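Local coordinates for protein CCR4-not transcription complex subunit 1 (Chaetomium thermophilum var. thermophilum DSM 1495, PDB 6H3Z) that probably acts as the scaffold subunit of the CCR4-NOT complex, a major deadenylase of mRNA turnover and a regulator of transcription, here represented by a C-terminal MIF4G-like domain, at residues 158-169 and 195-206. Residues are numbered along the deposited sequence; the frame is centred on the assembly and turned at random.
Sequences DMAMAKALEQRK and DFVRSLEAAWAW
Arg168 lays its side chain over one face of the Trp206 indole: CD stands 3.3 Å from the centroid of the five-membered ring, a CH-pi contact, and the guanidinium follows nearly flat, its plane 12° from the ring's, giving an off-centre cation-pi stack. A bend at chi2 (-65°) folds the chain back so that NH1 also donates to Leu165 O at 3.0 Å, within the guanidinium plane, while NE forms a salt bridge with Glu209. Arg168 leaves helical phi/psi with positive phi in a Schellman motif, which probably helps set its side chain beside Trp206. An alanine in place of Trp206 would probably strip the aromatic support from Arg168 and open a gap beside Leu165 CD2. Leu165 itself is a knob among Ser199, Ala202, Ala203 and Trp206, its CB 3.6 Å from Ala202 CB. At the other end, the Asp158 carboxylate receives first-turn N-H groups of helix 197-209: OD1 accepts from Ser199 OG (2.6 Å) through its anti lone pair and from Ser199 N, whereas OD2 takes Arg198 N at 3.2 Å through its syn lone pair. The axes of 158-166 and 197-206 approach to 7.6 Å and run parallel within 11°; with intervening helix 172-183 touching Met161, Leu165 and Trp206, this is consistent with a layered MIF4G-like, HEAT/ARM-type solenoid.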
loop_
_atom_site.group_PDB
_atom_site.type_symbol
_atom_site.label_atom_id
_atom_site.label_comp_id
_atom_site.label_asym_id
_atom_site.label_seq_id
_atom_site.Cartn_x
_atom_site.Cartn_y
_atom_site.Cartn_z
ATOM N N ASP A 158 13.868 2.127 -0.519
ATOM C CA ASP A 158 15.098 2.724 -1.063
ATOM C C ASP A 158 16.030 1.659 -1.575
ATOM O O ASP A 158 16.483 1.758 -2.712
ATOM C CB ASP A 158 15.828 3.594 -0.026
ATOM C CG ASP A 158 17.099 4.266 -0.533
ATOM O OD1 ASP A 158 17.154 4.605 -1.722
ATOM O OD2 ASP A 158 17.988 4.551 0.290
ATOM N N MET A 159 16.287 0.633 -0.751
ATOM C CA MET A 159 17.158 -0.488 -1.085
ATOM C C MET A 159 16.695 -1.262 -2.327
ATOM O O MET A 159 17.526 -1.708 -3.124
ATOM C CB MET A 159 17.301 -1.414 0.126
ATOM C CG MET A 159 18.190 -0.861 1.214
ATOM S SD MET A 159 19.842 -0.322 0.657
ATOM C CE MET A 159 20.608 -1.914 0.232
ATOM N N ALA A 160 15.366 -1.403 -2.479
ATOM C CA ALA A 160 14.689 -2.097 -3.568
ATOM C C ALA A 160 14.920 -1.413 -4.906
ATOM O O ALA A 160 15.277 -2.094 -5.869
ATOM C CB ALA A 160 13.198 -2.202 -3.277
ATOM N N MET A 161 14.714 -0.072 -4.966
ATOM C CA MET A 161 14.909 0.737 -6.168
ATOM C C MET A 161 16.381 0.763 -6.492
ATOM O O MET A 161 16.735 0.622 -7.653
ATOM C CB MET A 161 14.427 2.174 -5.969
ATOM C CG MET A 161 12.991 2.299 -5.592
ATOM S SD MET A 161 12.641 3.949 -4.891
ATOM C CE MET A 161 12.008 4.711 -6.271
ATOM N N ALA A 162 17.238 0.921 -5.458
ATOM C CA ALA A 162 18.684 0.926 -5.580
ATOM C C ALA A 162 19.139 -0.324 -6.358
ATOM O O ALA A 162 19.896 -0.174 -7.323
ATOM C CB ALA A 162 19.326 0.965 -4.201
ATOM N N LYS A 163 18.610 -1.534 -5.996
ATOM C CA LYS A 163 18.915 -2.797 -6.681
ATOM C C LYS A 163 18.445 -2.771 -8.142
ATOM O O LYS A 163 19.230 -3.135 -9.017
ATOM C CB LYS A 163 18.332 -4.015 -5.943
ATOM C CG LYS A 163 18.902 -5.351 -6.451
ATOM C CD LYS A 163 18.315 -6.567 -5.746
ATOM C CE LYS A 163 19.084 -7.843 -6.030
ATOM N NZ LYS A 163 18.442 -9.041 -5.413
ATOM N N ALA A 164 17.194 -2.316 -8.406
ATOM C CA ALA A 164 16.643 -2.215 -9.756
ATOM C C ALA A 164 17.480 -1.295 -10.649
ATOM O O ALA A 164 17.771 -1.671 -11.791
ATOM C CB ALA A 164 15.210 -1.738 -9.714
ATOM N N LEU A 165 17.918 -0.125 -10.111
ATOM C CA LEU A 165 18.764 0.852 -10.812
ATOM C C LEU A 165 20.156 0.264 -11.144
ATOM O O LEU A 165 20.674 0.504 -12.239
ATOM C CB LEU A 165 18.898 2.154 -10.003
ATOM C CG LEU A 165 17.644 2.997 -9.829
ATOM C CD1 LEU A 165 17.730 3.822 -8.584
ATOM C CD2 LEU A 165 17.400 3.892 -11.018
ATOM N N GLU A 166 20.743 -0.508 -10.194
ATOM C CA GLU A 166 22.023 -1.220 -10.334
ATOM C C GLU A 166 21.874 -2.266 -11.457
ATOM O O GLU A 166 22.737 -2.372 -12.336
ATOM C CB GLU A 166 22.396 -1.938 -9.011
ATOM C CG GLU A 166 23.018 -1.061 -7.931
ATOM C CD GLU A 166 23.182 -1.706 -6.564
ATOM O OE1 GLU A 166 22.876 -2.914 -6.419
ATOM O OE2 GLU A 166 23.604 -0.988 -5.627
ATOM N N GLN A 167 20.738 -2.998 -11.436
ATOM C CA GLN A 167 20.359 -4.023 -12.405
ATOM C C GLN A 167 19.988 -3.402 -13.763
ATOM O O GLN A 167 19.714 -4.138 -14.717
ATOM C CB GLN A 167 19.168 -4.833 -11.870
ATOM C CG GLN A 167 19.528 -5.849 -10.789
ATOM C CD GLN A 167 18.315 -6.403 -10.067
ATOM O OE1 GLN A 167 17.212 -5.828 -10.063
ATOM N NE2 GLN A 167 18.502 -7.533 -9.408
ATOM N N ARG A 168 19.964 -2.052 -13.842
ATOM C CA ARG A 168 19.626 -1.261 -15.039
ATOM C C ARG A 168 18.232 -1.626 -15.573
ATOM O O ARG A 168 17.993 -1.602 -16.782
ATOM C CB ARG A 168 20.729 -1.325 -16.133
ATOM C CG ARG A 168 22.165 -1.021 -15.662
ATOM C CD ARG A 168 22.333 0.409 -15.195
ATOM N NE ARG A 168 23.725 0.802 -15.020
ATOM C CZ ARG A 168 24.243 1.242 -13.877
ATOM N NH1 ARG A 168 23.486 1.342 -12.789
ATOM N NH2 ARG A 168 25.523 1.586 -13.812
ATOM N N LYS A 169 17.314 -1.965 -14.643
ATOM C CA LYS A 169 15.925 -2.337 -14.911
ATOM C C LYS A 169 15.199 -1.171 -15.610
ATOM O O LYS A 169 15.365 -0.013 -15.216
ATOM C CB LYS A 169 15.225 -2.757 -13.602
ATOM C CG LYS A 169 13.936 -3.531 -13.792
ATOM C CD LYS A 169 13.444 -4.103 -12.467
ATOM C CE LYS A 169 12.221 -4.988 -12.591
ATOM N NZ LYS A 169 12.539 -6.376 -13.051
ATOM N N ASP A 195 16.089 9.830 2.779
ATOM C CA ASP A 195 15.479 8.500 2.955
ATOM C C ASP A 195 15.758 7.670 1.719
ATOM O O ASP A 195 15.607 6.448 1.770
ATOM C CB ASP A 195 13.950 8.581 3.219
ATOM C CG ASP A 195 13.541 9.105 4.595
ATOM O OD1 ASP A 195 14.212 8.743 5.602
ATOM O OD2 ASP A 195 12.513 9.817 4.680
ATOM N N PHE A 196 16.240 8.335 0.635
ATOM C CA PHE A 196 16.527 7.707 -0.648
ATOM C C PHE A 196 17.998 7.824 -1.119
ATOM O O PHE A 196 18.229 7.788 -2.327
ATOM C CB PHE A 196 15.553 8.233 -1.719
ATOM C CG PHE A 196 14.088 8.167 -1.328
ATOM C CD1 PHE A 196 13.431 6.947 -1.220
ATOM C CD2 PHE A 196 13.366 9.331 -1.071
ATOM C CE1 PHE A 196 12.086 6.889 -0.848
ATOM C CE2 PHE A 196 12.011 9.272 -0.721
ATOM C CZ PHE A 196 11.385 8.051 -0.603
ATOM N N VAL A 197 18.986 7.868 -0.187
ATOM C CA VAL A 197 20.417 7.977 -0.538
ATOM C C VAL A 197 20.816 6.948 -1.543
ATOM O O VAL A 197 21.476 7.280 -2.517
ATOM C CB VAL A 197 21.446 7.816 0.621
ATOM C CG1 VAL A 197 22.628 8.749 0.443
ATOM C CG2 VAL A 197 20.841 7.913 2.000
ATOM N N ARG A 198 20.538 5.678 -1.223
ATOM C CA ARG A 198 20.990 4.545 -2.009
ATOM C C ARG A 198 20.458 4.551 -3.429
ATOM O O ARG A 198 21.223 4.242 -4.351
ATOM C CB ARG A 198 20.689 3.227 -1.279
ATOM C CG ARG A 198 21.353 3.122 0.108
ATOM C CD ARG A 198 22.877 3.222 0.077
ATOM N NE ARG A 198 23.476 2.053 -0.560
ATOM C CZ ARG A 198 23.874 0.974 0.096
ATOM N NH1 ARG A 198 23.761 0.915 1.418
ATOM N NH2 ARG A 198 24.382 -0.055 -0.559
ATOM N N SER A 199 19.167 4.931 -3.617
ATOM C CA SER A 199 18.534 5.038 -4.931
ATOM C C SER A 199 19.182 6.170 -5.711
ATOM O O SER A 199 19.575 5.976 -6.861
ATOM C CB SER A 199 17.055 5.314 -4.774
ATOM O OG SER A 199 16.440 4.193 -4.174
ATOM N N LEU A 200 19.342 7.336 -5.061
ATOM C CA LEU A 200 19.992 8.508 -5.625
ATOM C C LEU A 200 21.380 8.155 -6.166
ATOM O O LEU A 200 21.686 8.510 -7.302
ATOM C CB LEU A 200 20.090 9.613 -4.567
ATOM C CG LEU A 200 21.016 10.775 -4.903
ATOM C CD1 LEU A 200 20.346 11.742 -5.865
ATOM C CD2 LEU A 200 21.485 11.477 -3.650
ATOM N N GLU A 201 22.186 7.420 -5.383
ATOM C CA GLU A 201 23.539 6.998 -5.774
ATOM C C GLU A 201 23.517 6.071 -6.972
ATOM O O GLU A 201 24.211 6.343 -7.962
ATOM C CB GLU A 201 24.289 6.360 -4.604
ATOM C CG GLU A 201 24.571 7.347 -3.491
ATOM C CD GLU A 201 25.594 6.884 -2.489
ATOM O OE1 GLU A 201 25.755 5.653 -2.321
ATOM O OE2 GLU A 201 26.274 7.760 -1.909
ATOM N N ALA A 202 22.677 5.011 -6.896
ATOM C CA ALA A 202 22.461 4.015 -7.945
ATOM C C ALA A 202 22.075 4.689 -9.267
ATOM O O ALA A 202 22.631 4.352 -10.323
ATOM C CB ALA A 202 21.362 3.053 -7.512
ATOM N N ALA A 203 21.141 5.673 -9.183
ATOM C CA ALA A 203 20.629 6.452 -10.303
ATOM C C ALA A 203 21.699 7.374 -10.840
ATOM O O ALA A 203 21.829 7.485 -12.054
ATOM C CB ALA A 203 19.417 7.249 -9.874
ATOM N N TRP A 204 22.487 8.015 -9.951
ATOM C CA TRP A 204 23.558 8.910 -10.382
ATOM C C TRP A 204 24.643 8.153 -11.150
ATOM O O TRP A 204 25.115 8.630 -12.181
ATOM C CB TRP A 204 24.168 9.665 -9.200
ATOM C CG TRP A 204 24.893 10.893 -9.656
ATOM C CD1 TRP A 204 26.234 11.017 -9.891
ATOM C CD2 TRP A 204 24.291 12.117 -10.106
ATOM N NE1 TRP A 204 26.513 12.271 -10.393
ATOM C CE2 TRP A 204 25.336 12.962 -10.549
ATOM C CE3 TRP A 204 22.969 12.603 -10.132
ATOM C CZ2 TRP A 204 25.097 14.255 -11.035
ATOM C CZ3 TRP A 204 22.739 13.892 -10.596
ATOM C CH2 TRP A 204 23.795 14.705 -11.033
ATOM N N ALA A 205 25.013 6.966 -10.646
ATOM C CA ALA A 205 26.000 6.078 -11.238
ATOM C C ALA A 205 25.621 5.723 -12.681
ATOM O O ALA A 205 26.489 5.750 -13.560
ATOM C CB ALA A 205 26.120 4.815 -10.399
ATOM N N TRP A 206 24.324 5.423 -12.919
ATOM C CA TRP A 206 23.761 5.090 -14.227
ATOM C C TRP A 206 23.858 6.295 -15.174
ATOM O O TRP A 206 24.159 6.115 -16.350
ATOM C CB TRP A 206 22.300 4.649 -14.052
ATOM C CG TRP A 206 21.670 3.910 -15.209
ATOM C CD1 TRP A 206 22.186 3.728 -16.460
ATOM C CD2 TRP A 206 20.380 3.277 -15.209
ATOM N NE1 TRP A 206 21.300 3.022 -17.238
ATOM C CE2 TRP A 206 20.183 2.727 -16.496
ATOM C CE3 TRP A 206 19.376 3.099 -14.238
ATOM C CZ2 TRP A 206 19.026 2.012 -16.840
ATOM C CZ3 TRP A 206 18.213 2.425 -14.595
ATOM C CH2 TRP A 206 18.046 1.892 -15.883
#